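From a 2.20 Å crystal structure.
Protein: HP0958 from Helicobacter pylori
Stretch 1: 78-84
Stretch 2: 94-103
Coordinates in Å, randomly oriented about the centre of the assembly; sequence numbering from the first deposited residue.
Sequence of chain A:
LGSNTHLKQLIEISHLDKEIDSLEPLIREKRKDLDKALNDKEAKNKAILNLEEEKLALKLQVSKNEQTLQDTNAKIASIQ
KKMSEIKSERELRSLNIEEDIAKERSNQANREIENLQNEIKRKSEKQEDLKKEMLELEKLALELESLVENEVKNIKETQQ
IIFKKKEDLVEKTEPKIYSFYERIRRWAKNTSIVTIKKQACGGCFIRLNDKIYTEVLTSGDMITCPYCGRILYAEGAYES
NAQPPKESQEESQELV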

ATOM      1  N   SER A  78      -7.527 -17.644 -56.354  1.00 59.28           N
ATOM      2  CA  SER A  78      -8.745 -17.973 -57.078  1.00 61.42           C
ATOM      3  C   SER A  78      -9.077 -16.968 -58.200  1.00 60.78           C
ATOM      4  O   SER A  78      -9.607 -17.352 -59.237  1.00 61.56           O
ATOM      5  CB  SER A  78      -9.918 -18.107 -56.124  1.00 62.51           C
ATOM      6  OG  SER A  78     -11.123 -18.027 -56.862  1.00 67.74           O
ATOM      7  N   ILE A  79      -8.783 -15.686 -57.979  1.00 57.76           N
ATOM      8  CA  ILE A  79      -9.018 -14.665 -59.002  1.00 55.63           C
ATOM      9  C   ILE A  79      -8.066 -14.836 -60.173  1.00 54.37           C
ATOM     10  O   ILE A  79      -8.467 -14.691 -61.321  1.00 56.07           O
ATOM     11  CB  ILE A  79      -8.888 -13.222 -58.446  1.00 53.51           C
ATOM     12  CG1 ILE A  79     -10.019 -12.924 -57.465  1.00 55.21           C
ATOM     13  CG2 ILE A  79      -8.894 -12.192 -59.598  1.00 55.36           C
ATOM     14  CD1 ILE A  79      -9.806 -11.678 -56.625  1.00 55.21           C
ATOM     15  N   GLN A  80      -6.812 -15.131 -59.875  1.00 54.45           N
ATOM     16  CA  GLN A  80      -5.779 -15.311 -60.886  1.00 56.05           C
ATOM     17  C   GLN A  80      -6.064 -16.533 -61.744  1.00 59.99           C
ATOM     18  O   GLN A  80      -5.905 -16.488 -62.972  1.00 60.03           O
ATOM     19  CB  GLN A  80      -4.402 -15.418 -60.233  1.00 55.85           C
ATOM     20  CG  GLN A  80      -3.983 -14.096 -59.605  1.00 56.63           C
ATOM     21  CD  GLN A  80      -2.679 -14.143 -58.860  1.00 59.37           C
ATOM     22  OE1 GLN A  80      -2.083 -15.202 -58.655  1.00 66.49           O
ATOM     23  NE2 GLN A  80      -2.222 -12.980 -58.440  1.00 62.48           N
ATOM     24  N   LYS A  81      -6.501 -17.615 -61.103  1.00 63.12           N
ATOM     25  CA  LYS A  81      -6.867 -18.819 -61.837  1.00 68.92           C
ATOM     26  C   LYS A  81      -7.962 -18.483 -62.844  1.00 70.70           C
ATOM     27  O   LYS A  81      -7.876 -18.879 -64.002  1.00 73.98           O
ATOM     28  CB  LYS A  81      -7.305 -19.941 -60.886  1.00 70.88           C
ATOM     29  CG  LYS A  81      -7.455 -21.317 -61.550  1.00 74.87           C
ATOM     30  CD  LYS A  81      -7.542 -22.422 -60.484  1.00 80.41           C
ATOM     31  CE  LYS A  81      -7.851 -23.786 -61.080  1.00 86.70           C
ATOM     32  NZ  LYS A  81      -9.118 -23.770 -61.868  1.00 86.49           N
ATOM     33  N   LYS A  82      -8.973 -17.729 -62.410  1.00 71.43           N
ATOM     34  CA  LYS A  82     -10.055 -17.268 -63.294  1.00 72.15           C
ATOM     35  C   LYS A  82      -9.581 -16.427 -64.469  1.00 72.32           C
ATOM     36  O   LYS A  82     -10.167 -16.495 -65.557  1.00 73.70           O
ATOM     37  CB  LYS A  82     -11.117 -16.505 -62.501  1.00 72.32           C
ATOM     38  CG  LYS A  82     -12.263 -17.385 -62.017  1.00 75.80           C
ATOM     39  CD  LYS A  82     -12.865 -16.886 -60.702  1.00 77.94           C
ATOM     40  CE  LYS A  82     -13.964 -17.828 -60.215  1.00 81.01           C
ATOM     41  NZ  LYS A  82     -13.881 -18.053 -58.737  1.00 82.75           N
ATOM     42  N   MET A  83      -8.527 -15.643 -64.256  1.00 71.53           N
ATOM     43  CA  MET A  83      -7.960 -14.822 -65.322  1.00 71.94           C
ATOM     44  C   MET A  83      -7.316 -15.716 -66.376  1.00 74.91           C
ATOM     45  O   MET A  83      -7.363 -15.405 -67.561  1.00 72.97           O
ATOM     46  CB  MET A  83      -6.923 -13.806 -64.805  1.00 70.88           C
ATOM     47  CG  MET A  83      -7.320 -13.035 -63.548  1.00 68.61           C
ATOM     48  SD  MET A  83      -6.372 -11.554 -63.083  1.00 72.79           S
ATOM     49  CE  MET A  83      -4.688 -11.937 -63.535  1.00 62.98           C
ATOM     50  N   SER A  84      -6.713 -16.821 -65.943  1.00 78.71           N
ATOM     51  CA  SER A  84      -6.033 -17.723 -66.879  1.00 84.47           C
ATOM     52  C   SER A  84      -7.002 -18.396 -67.870  1.00 87.34           C
ATOM     53  O   SER A  84      -6.709 -18.502 -69.056  1.00 88.08           O
ATOM     54  CB  SER A  84      -5.190 -18.757 -66.127  1.00 85.42           C
ATOM     55  OG  SER A  84      -6.001 -19.686 -65.439  1.00 86.77           O
ATOM     56  N   SER A  94     -11.438  -6.194 -65.601  1.00 83.80           N
ATOM     57  CA  SER A  94     -12.323  -6.312 -64.444  1.00 80.50           C
ATOM     58  C   SER A  94     -11.684  -7.126 -63.313  1.00 78.11           C
ATOM     59  O   SER A  94     -11.642  -6.685 -62.154  1.00 78.91           O
ATOM     60  CB  SER A  94     -13.646  -6.946 -64.887  1.00 80.49           C
ATOM     61  OG  SER A  94     -14.358  -7.484 -63.789  1.00 80.37           O
ATOM     62  N   LEU A  95     -11.164  -8.303 -63.657  1.00 74.86           N
ATOM     63  CA  LEU A  95     -10.522  -9.166 -62.682  1.00 72.06           C
ATOM     64  C   LEU A  95      -9.223  -8.578 -62.169  1.00 70.10           C
ATOM     65  O   LEU A  95      -8.824  -8.899 -61.048  1.00 70.05           O
ATOM     66  CB  LEU A  95     -10.272 -10.573 -63.247  1.00 71.61           C
ATOM     67  CG  LEU A  95     -11.493 -11.461 -63.505  1.00 71.85           C
ATOM     68  CD1 LEU A  95     -11.124 -12.640 -64.392  1.00 73.23           C
ATOM     69  CD2 LEU A  95     -12.111 -11.938 -62.210  1.00 72.19           C
ATOM     70  N   ASN A  96      -8.561  -7.737 -62.970  1.00 68.66           N
ATOM     71  CA  ASN A  96      -7.289  -7.130 -62.540  1.00 67.85           C
ATOM     72  C   ASN A  96      -7.579  -6.208 -61.356  1.00 67.70           C
ATOM     73  O   ASN A  96      -6.759  -6.062 -60.457  1.00 66.50           O
ATOM     74  CB  ASN A  96      -6.609  -6.346 -63.672  1.00 68.10           C
ATOM     75  CG  ASN A  96      -5.159  -6.796 -63.932  1.00 68.39           C
ATOM     76  OD1 ASN A  96      -4.208  -6.356 -63.274  1.00 58.25           O
ATOM     77  ND2 ASN A  96      -4.993  -7.677 -64.933  1.00 72.60           N
ATOM     78  N   ILE A  97      -8.768  -5.607 -61.384  1.00 69.30           N
ATOM     79  CA  ILE A  97      -9.209  -4.641 -60.395  1.00 70.42           C
ATOM     80  C   ILE A  97      -9.732  -5.369 -59.144  1.00 70.07           C
ATOM     81  O   ILE A  97      -9.401  -4.988 -58.022  1.00 70.60           O
ATOM     82  CB  ILE A  97     -10.227  -3.652 -61.020  1.00 72.87           C
ATOM     83  CG1 ILE A  97      -9.493  -2.721 -62.007  1.00 74.37           C
ATOM     84  CG2 ILE A  97     -10.960  -2.851 -59.952  1.00 73.32           C
ATOM     85  CD1 ILE A  97     -10.379  -1.750 -62.783  1.00 79.70           C
ATOM     86  N   GLU A  98     -10.517  -6.427 -59.352  1.00 69.61           N
ATOM     87  CA  GLU A  98     -10.920  -7.363 -58.296  1.00 67.69           C
ATOM     88  C   GLU A  98      -9.678  -7.808 -57.526  1.00 62.39           C
ATOM     89  O   GLU A  98      -9.631  -7.793 -56.288  1.00 61.59           O
ATOM     90  CB  GLU A  98     -11.546  -8.596 -58.942  1.00 70.50           C
ATOM     91  CG  GLU A  98     -12.948  -8.984 -58.469  1.00 80.30           C
ATOM     92  CD  GLU A  98     -13.050  -9.161 -56.974  1.00 85.94           C
ATOM     93  OE1 GLU A  98     -12.940  -8.145 -56.249  1.00 93.24           O
ATOM     94  OE2 GLU A  98     -13.265 -10.309 -56.520  1.00 90.99           O
ATOM     95  N   GLU A  99      -8.666  -8.191 -58.282  1.00 58.39           N
ATOM     96  CA  GLU A  99      -7.413  -8.635 -57.722  1.00 55.67           C
ATOM     97  C   GLU A  99      -6.739  -7.502 -56.965  1.00 54.03           C
ATOM     98  O   GLU A  99      -6.213  -7.712 -55.875  1.00 53.32           O
ATOM     99  CB  GLU A  99      -6.510  -9.170 -58.829  1.00 54.41           C
ATOM    100  CG  GLU A  99      -5.210  -9.771 -58.357  1.00 54.30           C
ATOM    101  CD  GLU A  99      -4.160  -9.713 -59.438  1.00 58.91           C
ATOM    102  OE1 GLU A  99      -3.020 -10.163 -59.202  1.00 63.05           O
ATOM    103  OE2 GLU A  99      -4.475  -9.187 -60.534  1.00 64.31           O
ATOM    104  N   ASP A 100      -6.769  -6.296 -57.525  1.00 54.66           N
ATOM    105  CA  ASP A 100      -6.159  -5.136 -56.842  1.00 53.96           C
ATOM    106  C   ASP A 100      -6.738  -4.802 -55.462  1.00 50.49           C
ATOM    107  O   ASP A 100      -5.993  -4.438 -54.562  1.00 49.08           O
ATOM    108  CB  ASP A 100      -6.205  -3.907 -57.744  1.00 58.52           C
ATOM    109  CG  ASP A 100      -5.056  -3.875 -58.735  1.00 62.89           C
ATOM    110  OD1 ASP A 100      -3.931  -4.322 -58.379  1.00 63.71           O
ATOM    111  OD2 ASP A 100      -5.282  -3.379 -59.853  1.00 60.43           O
ATOM    112  N   ILE A 101      -8.053  -4.924 -55.305  1.00 51.56           N
ATOM    113  CA  ILE A 101      -8.712  -4.729 -54.007  1.00 52.07           C
ATOM    114  C   ILE A 101      -8.231  -5.800 -53.036  1.00 49.61           C
ATOM    115  O   ILE A 101      -7.904  -5.515 -51.883  1.00 48.47           O
ATOM    116  CB  ILE A 101     -10.281  -4.726 -54.140  1.00 54.29           C
ATOM    117  CG1 ILE A 101     -10.799  -3.347 -54.564  1.00 57.32           C
ATOM    118  CG2 ILE A 101     -10.966  -5.108 -52.840  1.00 51.03           C
ATOM    119  CD1 ILE A 101     -11.262  -3.276 -55.987  1.00 60.08           C
ATOM    120  N   ALA A 102      -8.188  -7.034 -53.519  1.00 48.00           N
ATOM    121  CA  ALA A 102      -7.771  -8.158 -52.698  1.00 48.35           C
ATOM    122  C   ALA A 102      -6.304  -8.035 -52.276  1.00 47.96           C
ATOM    123  O   ALA A 102      -5.975  -8.347 -51.144  1.00 48.75           O
ATOM    124  CB  ALA A 102      -8.018  -9.465 -53.434  1.00 47.32           C
ATOM    125  N   LYS A 103      -5.438  -7.577 -53.184  1.00 50.36           N
ATOM    126  CA  LYS A 103      -4.033  -7.242 -52.856  1.00 52.13           C
ATOM    127  C   LYS A 103      -3.924  -6.197 -51.766  1.00 51.83           C
ATOM    128  O   LYS A 103      -3.099  -6.331 -50.867  1.00 52.26           O
ATOM    129  CB  LYS A 103      -3.276  -6.724 -54.081  1.00 55.55           C
ATOM    130  CG  LYS A 103      -2.375  -7.755 -54.771  1.00 63.56           C
ATOM    131  CD  LYS A 103      -1.904  -7.254 -56.164  1.00 71.81           C
ATOM    132  CE  LYS A 103      -0.440  -7.628 -56.449  1.00 77.45           C
ATOM    133  NZ  LYS A 103      -0.102  -9.034 -56.045  1.00 76.16           N
TER

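How do the two stretches meet? Both are pieces of longer helices in the same chain, running nearly antiparallel at 167°, with their axes 9.7 Å apart at closest approach. The register sets I79 beside E99, with CA atoms 6.4 Å apart, and M83 beside L95, where the CA atoms are 6.7 Å apart. Together the stretches bury 400 Å², most of it through these four residues.

What does I79 do in this contact? It has the largest covered area of any residue here and acts as a knob, seated among L95, E98, E99 and A102, spanning about two turns of the facing helix. Its CG2 lies 3.6 Å from the backbone O of L95 and 3.9 Å from CB of E99, while its CD1 lies 4.3 Å from CB of A102. CD1 of I79 is also 3.7 Å from OE2 of E98, so the hole is of mixed character, with polar atoms as well as alkyl groups against I79.

How does L95 extend the packing? Its side chain meets both I79 and M83, residues one helical turn apart. CD2 of L95 is 4.2 Å from CG2 of I79, and CB of L95 is 3.9 Å from CG of M83. CD1 of L95 lies 3.9 Å from CG of M83 and 4.3 Å from CB of K82, whose CA-to-CB bond points toward the partner although its chain end leads away.

Where is the hydrogen bond? The CA-to-CB bond of E99 points toward the first helix, and its side chain is extended; its OE1 accepts a hydrogen bond from NE2 of Q80 at 3.0 Å. The 157° angle at the hydrogen is favourable. The CA-to-CB bond of Q80 points sideways, but its amide end comes nearer. OE2 of E99 lies 4.0 Å from SD of M83, a contact without a hydrogen bond.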